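Arylsulfatase (PDB 7AJ0) is a sulfatase active on the sulfated polysaccharide fucoidan, probably releasing sulfate groups in an exo-acting manner, and assembles as a hexamer. Local coordinates at residues Lys42-Lys47 and Leu315-Ile320; Ser184-Phe189 and Glu235-Ile240; Glu427-Leu432 and Ala498-Met503. All blocks are in the same frame, centred on the assembly; numbering follows the deposited sequence.

Contact 1 of 3, residues Lys42-Lys47 and Leu315-Ile320; sequences KNLEAK and LENTLI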
# COMPACT_ATOMS: atom_id res chain seq x y z
N LYS A 42 34.12 17.70 44.24
CA LYS A 42 35.02 17.85 45.38
C LYS A 42 34.39 18.72 46.46
O LYS A 42 34.36 18.34 47.64
CB LYS A 42 36.35 18.45 44.91
CG LYS A 42 37.40 18.62 46.00
CD LYS A 42 38.72 19.10 45.41
CE LYS A 42 39.90 18.86 46.35
NZ LYS A 42 39.90 19.78 47.52
N ASN A 43 33.88 19.89 46.08
CA ASN A 43 33.28 20.79 47.07
C ASN A 43 32.06 20.16 47.73
O ASN A 43 31.84 20.34 48.93
CB ASN A 43 32.90 22.12 46.40
CG ASN A 43 34.10 22.84 45.81
OD1 ASN A 43 35.25 22.55 46.15
ND2 ASN A 43 33.83 23.79 44.92
N LEU A 44 31.26 19.42 46.96
CA LEU A 44 30.06 18.82 47.52
C LEU A 44 30.41 17.79 48.59
O LEU A 44 29.83 17.79 49.68
CB LEU A 44 29.23 18.19 46.40
CG LEU A 44 27.93 17.50 46.82
CD1 LEU A 44 26.97 18.49 47.46
CD2 LEU A 44 27.27 16.83 45.62
N GLU A 45 31.36 16.90 48.29
CA GLU A 45 31.74 15.89 49.27
C GLU A 45 32.37 16.52 50.51
O GLU A 45 32.22 15.99 51.62
CB GLU A 45 32.69 14.87 48.65
CG GLU A 45 33.11 13.76 49.60
CD GLU A 45 33.63 12.52 48.88
OE1 GLU A 45 33.66 12.52 47.63
OE2 GLU A 45 34.00 11.54 49.57
N ALA A 46 33.09 17.63 50.34
CA ALA A 46 33.64 18.33 51.50
C ALA A 46 32.53 18.88 52.38
O ALA A 46 32.64 18.87 53.61
CB ALA A 46 34.57 19.45 51.04
N LYS A 47 31.44 19.36 51.77
CA LYS A 47 30.34 19.93 52.54
C LYS A 47 29.39 18.85 53.05
O LYS A 47 28.85 18.97 54.16
CB LYS A 47 29.58 20.95 51.69
CG LYS A 47 30.37 22.22 51.42
CD LYS A 47 29.53 23.27 50.71
CE LYS A 47 29.30 22.92 49.25
NZ LYS A 47 28.55 24.00 48.54
N LEU A 315 18.62 16.51 49.16
CA LEU A 315 18.47 16.88 47.76
C LEU A 315 19.79 17.37 47.18
O LEU A 315 20.11 17.09 46.02
CB LEU A 315 17.39 17.95 47.59
CG LEU A 315 16.00 17.49 47.15
CD1 LEU A 315 15.13 18.70 46.85
CD2 LEU A 315 16.05 16.56 45.94
N GLU A 316 20.57 18.12 47.97
CA GLU A 316 21.83 18.65 47.47
C GLU A 316 22.85 17.55 47.19
O GLU A 316 23.82 17.80 46.46
CB GLU A 316 22.42 19.65 48.47
CG GLU A 316 21.71 21.00 48.49
CD GLU A 316 20.41 20.97 49.27
OE1 GLU A 316 20.21 20.04 50.09
OE2 GLU A 316 19.58 21.89 49.08
N ASN A 317 22.66 16.36 47.75
CA ASN A 317 23.63 15.28 47.62
C ASN A 317 23.05 14.09 46.85
O ASN A 317 23.56 12.98 46.96
CB ASN A 317 24.10 14.83 49.00
CG ASN A 317 25.43 14.10 48.95
OD1 ASN A 317 26.30 14.42 48.15
ND2 ASN A 317 25.58 13.10 49.82
N THR A 318 21.99 14.31 46.08
CA THR A 318 21.30 13.24 45.38
C THR A 318 21.13 13.62 43.91
O THR A 318 20.49 14.62 43.59
CB THR A 318 19.93 12.96 46.01
OG1 THR A 318 20.09 12.63 47.39
CG2 THR A 318 19.25 11.80 45.29
N LEU A 319 21.72 12.82 43.03
CA LEU A 319 21.46 12.92 41.60
C LEU A 319 20.17 12.18 41.29
O LEU A 319 20.05 10.98 41.59
CB LEU A 319 22.63 12.35 40.81
CG LEU A 319 22.44 12.14 39.31
CD1 LEU A 319 22.12 13.46 38.62
CD2 LEU A 319 23.69 11.49 38.72
N ILE A 320 19.20 12.88 40.71
CA ILE A 320 17.93 12.29 40.32
C ILE A 320 17.90 12.19 38.80
O ILE A 320 18.04 13.20 38.10
CB ILE A 320 16.73 13.10 40.83
CG1 ILE A 320 16.77 13.21 42.35
CG2 ILE A 320 15.42 12.45 40.38
CD1 ILE A 320 15.59 13.96 42.95
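Leu-44 and Asn-317 meet because both side chains leave the backbone in extended fashion: CG of Leu-44 lies anti to the backbone N (chi1 180°), and CG of Asn-317 takes nearly the same course (chi1 -159°). In the leucine this carries the branched end straight off the helix. In the asparagine, whose CB bond does not face the helix, it swings the carboxamide round until its oxygen meets the leucine. CD1 of Leu-44 rests 3.4 Å from the backbone O of Glu-316, while its twin CD2 lies 3.6 Å from OD1 of Asn-317. The branch carbon follows the same path, with CG of Leu-44 3.7 Å from OD1 of Asn-317. Two oxygens are thus covered by one isobutyl group, and no hydrogen bond links the segments. At the Glu-316 carbonyl the contact illustrates how apolar carbon can shield a polar atom whose bonding is settled elsewhere, for Glu-316 O accepts a bond from Trp-361 NE1. The Asn-317 carboxamide is held separately, through a weak bond from its ND2 to Lys-51 O. Glu-316 starts toward the helix, yet its carboxylate leads off to a long, weak pairing with Lys-362. An alanine in place of Leu-44 would take away both methyls and would probably leave a gap over the Glu-316 carbonyl and the Asn-317 carboxamide. Leu-44 also packs on Trp-361 and Met-364, which lie beyond strand 354-360. The contact therefore sets helix 31-48 against the turn that joins helix 290-311 to strand 318-324, at the start of that strand in the large mixed sheet, where it runs between 53-59, parallel to it, and 354-360, antiparallel.

Contact 2 of 3, residues Ser184-Phe189 and Glu235-Ile240; sequences SDYTQF and EDISMI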
# COMPACT_ATOMS: atom_id res chain seq x y z
N SER A 184 2.11 -7.27 32.69
CA SER A 184 1.25 -8.09 31.85
C SER A 184 1.25 -9.55 32.28
O SER A 184 0.26 -10.27 32.07
CB SER A 184 1.68 -7.97 30.39
OG SER A 184 3.07 -8.22 30.25
N ASP A 185 2.34 -10.02 32.90
CA ASP A 185 2.38 -11.39 33.38
C ASP A 185 1.34 -11.62 34.47
O ASP A 185 0.75 -12.70 34.56
CB ASP A 185 3.78 -11.71 33.91
CG ASP A 185 3.96 -13.18 34.23
OD1 ASP A 185 3.05 -13.98 33.93
OD2 ASP A 185 5.02 -13.54 34.80
N TYR A 186 1.09 -10.60 35.30
CA TYR A 186 0.07 -10.72 36.33
C TYR A 186 -1.34 -10.53 35.76
O TYR A 186 -2.25 -11.29 36.10
CB TYR A 186 0.30 -9.68 37.43
CG TYR A 186 1.55 -9.90 38.25
CD1 TYR A 186 2.79 -9.44 37.81
CD2 TYR A 186 1.50 -10.54 39.49
CE1 TYR A 186 3.93 -9.63 38.55
CE2 TYR A 186 2.64 -10.73 40.24
CZ TYR A 186 3.85 -10.27 39.77
OH TYR A 186 5.00 -10.45 40.51
N THR A 187 -1.53 -9.53 34.90
CA THR A 187 -2.88 -9.13 34.52
C THR A 187 -3.55 -10.12 33.57
O THR A 187 -4.78 -10.16 33.50
CB THR A 187 -2.86 -7.74 33.89
OG1 THR A 187 -1.97 -7.73 32.76
CG2 THR A 187 -2.40 -6.70 34.90
N GLN A 188 -2.77 -10.92 32.84
CA GLN A 188 -3.37 -11.92 31.96
C GLN A 188 -4.15 -12.97 32.74
O GLN A 188 -4.99 -13.66 32.15
CB GLN A 188 -2.29 -12.60 31.11
CG GLN A 188 -1.28 -13.39 31.91
CD GLN A 188 -0.18 -13.98 31.04
OE1 GLN A 188 -0.32 -14.07 29.82
NE2 GLN A 188 0.92 -14.38 31.66
N PHE A 189 -3.91 -13.09 34.04
CA PHE A 189 -4.63 -14.02 34.89
C PHE A 189 -5.69 -13.33 35.75
O PHE A 189 -6.26 -13.96 36.65
CB PHE A 189 -3.66 -14.79 35.79
CG PHE A 189 -2.72 -15.68 35.03
CD1 PHE A 189 -3.16 -16.87 34.47
CD2 PHE A 189 -1.38 -15.34 34.89
CE1 PHE A 189 -2.30 -17.69 33.78
CE2 PHE A 189 -0.51 -16.16 34.19
CZ PHE A 189 -0.97 -17.33 33.63
N GLU A 235 -8.02 -5.47 42.46
CA GLU A 235 -7.86 -4.59 43.60
C GLU A 235 -6.43 -4.64 44.14
O GLU A 235 -5.83 -3.60 44.43
CB GLU A 235 -8.86 -4.95 44.70
CG GLU A 235 -8.79 -4.06 45.93
CD GLU A 235 -9.76 -4.49 47.03
OE1 GLU A 235 -10.65 -5.32 46.75
OE2 GLU A 235 -9.63 -3.99 48.16
N ASP A 236 -5.88 -5.85 44.26
CA ASP A 236 -4.51 -5.99 44.75
C ASP A 236 -3.52 -5.29 43.82
O ASP A 236 -2.71 -4.47 44.26
CB ASP A 236 -4.14 -7.47 44.88
CG ASP A 236 -4.98 -8.19 45.93
OD1 ASP A 236 -5.43 -7.53 46.89
OD2 ASP A 236 -5.17 -9.41 45.79
N ILE A 237 -3.58 -5.61 42.52
CA ILE A 237 -2.59 -5.08 41.60
C ILE A 237 -2.76 -3.59 41.38
O ILE A 237 -1.83 -2.92 40.92
CB ILE A 237 -2.65 -5.83 40.25
CG1 ILE A 237 -1.32 -5.66 39.50
CG2 ILE A 237 -3.80 -5.33 39.40
CD1 ILE A 237 -1.17 -6.56 38.30
N SER A 238 -3.93 -3.03 41.69
CA SER A 238 -4.13 -1.60 41.53
C SER A 238 -3.29 -0.79 42.51
O SER A 238 -3.02 0.39 42.26
CB SER A 238 -5.61 -1.24 41.69
OG SER A 238 -6.01 -1.30 43.05
N MET A 239 -2.86 -1.40 43.61
CA MET A 239 -2.02 -0.74 44.60
C MET A 239 -0.53 -0.98 44.37
O MET A 239 0.29 -0.54 45.19
CB MET A 239 -2.38 -1.25 46.01
CG MET A 239 -3.84 -1.07 46.37
SD MET A 239 -4.34 0.67 46.41
CE MET A 239 -3.20 1.33 47.62
N ILE A 240 -0.16 -1.63 43.26
CA ILE A 240 1.20 -2.11 43.09
C ILE A 240 2.20 -0.96 43.19
O ILE A 240 3.23 -1.08 43.87
CB ILE A 240 1.32 -2.86 41.75
CG1 ILE A 240 2.62 -3.67 41.70
CG2 ILE A 240 1.25 -1.90 40.57
CD1 ILE A 240 2.69 -4.61 40.51
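A small, wholly apolar contact joins Ile-237 to Tyr-186 and Thr-187 in a buried spot where two short helices of the sulfatase domain meet. One methyl carries it. CD1 of Ile-237 sits 3.6 Å from CB of Tyr-186 and equally 3.6 Å from CG2 of Thr-187, at the meeting point of two consecutive residues. It arrives there on a fully extended chain, with CG1 anti to the backbone N (chi1 -159°) and CD1 anti again (chi2 169°). The isoleucine and threonine side chains cross at about a right angle, whereas the tyrosine ring is met obliquely. The two residues of helix 183-187 divide their chemistry: carbon faces Ile-237, and the polar ends turn elsewhere, Thr-187 OG1 bonding Asp-274 OD2 and Tyr-186 OH bonding Gly-215 O. The Thr-187 side chain is about 14 Å from the bound calcium ion, too far to be part of its site. Gln-183 of the first helix extends the packing onto Ile-237 and Ile-240. Around this pair, Gly-215 begins strand 215-220, Tyr-229 OH of strand 226-230 bonds Asp-236 O, and Glu-486 of the second subunit bonds Ser-184 OG.

Contact 3 of 3, residues Glu427-Leu432 and Ala498-Met503; sequences EDFTAL and AHIATM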
# COMPACT_ATOMS: atom_id res chain seq x y z
N GLU A 427 19.89 -9.86 18.68
CA GLU A 427 21.15 -10.21 18.05
C GLU A 427 21.33 -9.57 16.67
O GLU A 427 22.28 -9.92 15.96
CB GLU A 427 21.29 -11.73 17.93
CG GLU A 427 21.63 -12.43 19.24
CD GLU A 427 20.47 -13.23 19.81
OE1 GLU A 427 19.36 -13.19 19.24
OE2 GLU A 427 20.67 -13.90 20.84
N ASP A 428 20.46 -8.65 16.28
CA ASP A 428 20.53 -7.98 14.99
C ASP A 428 20.97 -6.54 15.18
O ASP A 428 20.32 -5.78 15.91
CB ASP A 428 19.18 -8.03 14.27
CG ASP A 428 18.81 -9.42 13.80
OD1 ASP A 428 19.62 -10.04 13.07
OD2 ASP A 428 17.72 -9.90 14.16
N PHE A 429 22.06 -6.16 14.52
CA PHE A 429 22.49 -4.77 14.47
C PHE A 429 21.73 -4.07 13.34
O PHE A 429 21.86 -4.46 12.17
CB PHE A 429 23.99 -4.67 14.25
CG PHE A 429 24.49 -3.27 14.07
CD1 PHE A 429 24.68 -2.45 15.17
CD2 PHE A 429 24.77 -2.76 12.82
CE1 PHE A 429 25.14 -1.16 15.02
CE2 PHE A 429 25.23 -1.47 12.66
CZ PHE A 429 25.41 -0.67 13.76
N THR A 430 20.96 -3.04 13.68
CA THR A 430 20.05 -2.43 12.72
C THR A 430 20.40 -0.99 12.37
O THR A 430 20.19 -0.59 11.22
CB THR A 430 18.61 -2.47 13.26
OG1 THR A 430 18.53 -1.71 14.47
CG2 THR A 430 18.17 -3.90 13.52
N ALA A 431 20.92 -0.21 13.30
CA ALA A 431 21.13 1.20 13.03
C ALA A 431 22.10 1.80 14.03
O ALA A 431 22.39 1.20 15.07
CB ALA A 431 19.80 1.98 13.06
N LEU A 432 22.61 2.98 13.68
CA LEU A 432 23.40 3.79 14.59
C LEU A 432 23.02 5.25 14.38
O LEU A 432 22.44 5.62 13.35
CB LEU A 432 24.91 3.59 14.36
CG LEU A 432 25.49 3.99 13.01
CD1 LEU A 432 25.82 5.48 12.94
CD2 LEU A 432 26.73 3.15 12.71
N ALA A 498 33.79 -1.03 13.04
CA ALA A 498 34.53 -1.06 14.30
C ALA A 498 33.68 -1.60 15.43
O ALA A 498 34.16 -2.40 16.26
CB ALA A 498 35.04 0.34 14.63
N HIS A 499 32.41 -1.20 15.49
CA HIS A 499 31.52 -1.68 16.54
C HIS A 499 31.39 -3.20 16.49
O HIS A 499 31.46 -3.88 17.52
CB HIS A 499 30.16 -1.02 16.41
CG HIS A 499 29.18 -1.43 17.47
ND1 HIS A 499 29.33 -1.06 18.79
CD2 HIS A 499 28.06 -2.17 17.40
CE1 HIS A 499 28.33 -1.56 19.49
NE2 HIS A 499 27.54 -2.24 18.68
N ILE A 500 31.18 -3.74 15.29
CA ILE A 500 31.09 -5.19 15.14
C ILE A 500 32.43 -5.84 15.49
O ILE A 500 32.46 -6.96 16.02
CB ILE A 500 30.63 -5.56 13.72
CG1 ILE A 500 29.21 -5.06 13.45
CG2 ILE A 500 30.72 -7.06 13.50
CD1 ILE A 500 28.15 -5.69 14.33
N ALA A 501 33.54 -5.16 15.20
CA ALA A 501 34.85 -5.76 15.43
C ALA A 501 35.13 -5.95 16.92
O ALA A 501 35.82 -6.90 17.30
CB ALA A 501 35.95 -4.90 14.80
N THR A 502 34.61 -5.06 17.78
CA THR A 502 34.80 -5.25 19.21
C THR A 502 34.23 -6.59 19.67
O THR A 502 34.71 -7.16 20.66
CB THR A 502 34.14 -4.12 20.01
OG1 THR A 502 32.71 -4.27 19.96
CG2 THR A 502 34.53 -2.76 19.46
N MET A 503 33.22 -7.10 18.96
CA MET A 503 32.59 -8.36 19.32
C MET A 503 33.34 -9.57 18.80
O MET A 503 33.00 -10.70 19.17
CB MET A 503 31.15 -8.37 18.79
CG MET A 503 30.33 -7.24 19.37
SD MET A 503 28.65 -7.14 18.77
CE MET A 503 28.05 -5.80 19.80
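Phe-429 can be followed outward from the strand toward helix 489-505: its CB meets Ile-500, and two neighbouring ring atoms, CD1 and CE1, meet His-499. CB is the first to touch, 4.3 Å from CD1 of Ile-500, whose methyl reaches in from a residue on the exposed flank of the helix. The ring is sent on toward the helix because CG stands anti to the backbone N (chi1 176°). Further out, CD1 of Phe-429 comes 4.1 Å from CD2 of His-499, and CE1 closes to 3.9 Å from the same carbon. The two rings are 5.7 Å apart between centroids and inclined by 38°, an oblique meeting. Two aromatic residues of strand 420-425 join the pair: Phe-429 meets Trp-424 edge-to-face, and His-499 stacks on Tyr-422. The imidazole NE2 is hydrogen-bonded to Trp-424 NE1, and the atom beside it, CD2, is the one that meets the phenylalanine. Within the helix, Thr-502 OG1 bonds His-499 O at 2.8 Å. The link to strand 428-434 is thus through carbon, while the link to strand 420-425 includes a hydrogen bond. Because an indole N-H can only donate, NE2 probably acts as acceptor, which would be consistent with a neutral His-499 within its aromatic surroundings.

In the fold
From the N terminus, helix 31-48 supplies the first half of contact 1, which closes only when the chain reaches 315-320. Within that long loop contact 2 is nested, closing a much shorter one between 184-189 and 235-240. Contact 3 follows in series after both, its loop running from strand 428-434 to helix 489-505. None cross, and none touch: the centres are 38 Å apart in every pairing. Contact 1 ties the N-terminal helix to the central mixed sheet, contact 2 joins two helices within the sulfatase domain, and contact 3 fastens the C-terminal helix to the four-stranded antiparallel sheet, across the chain's centre from contact 2.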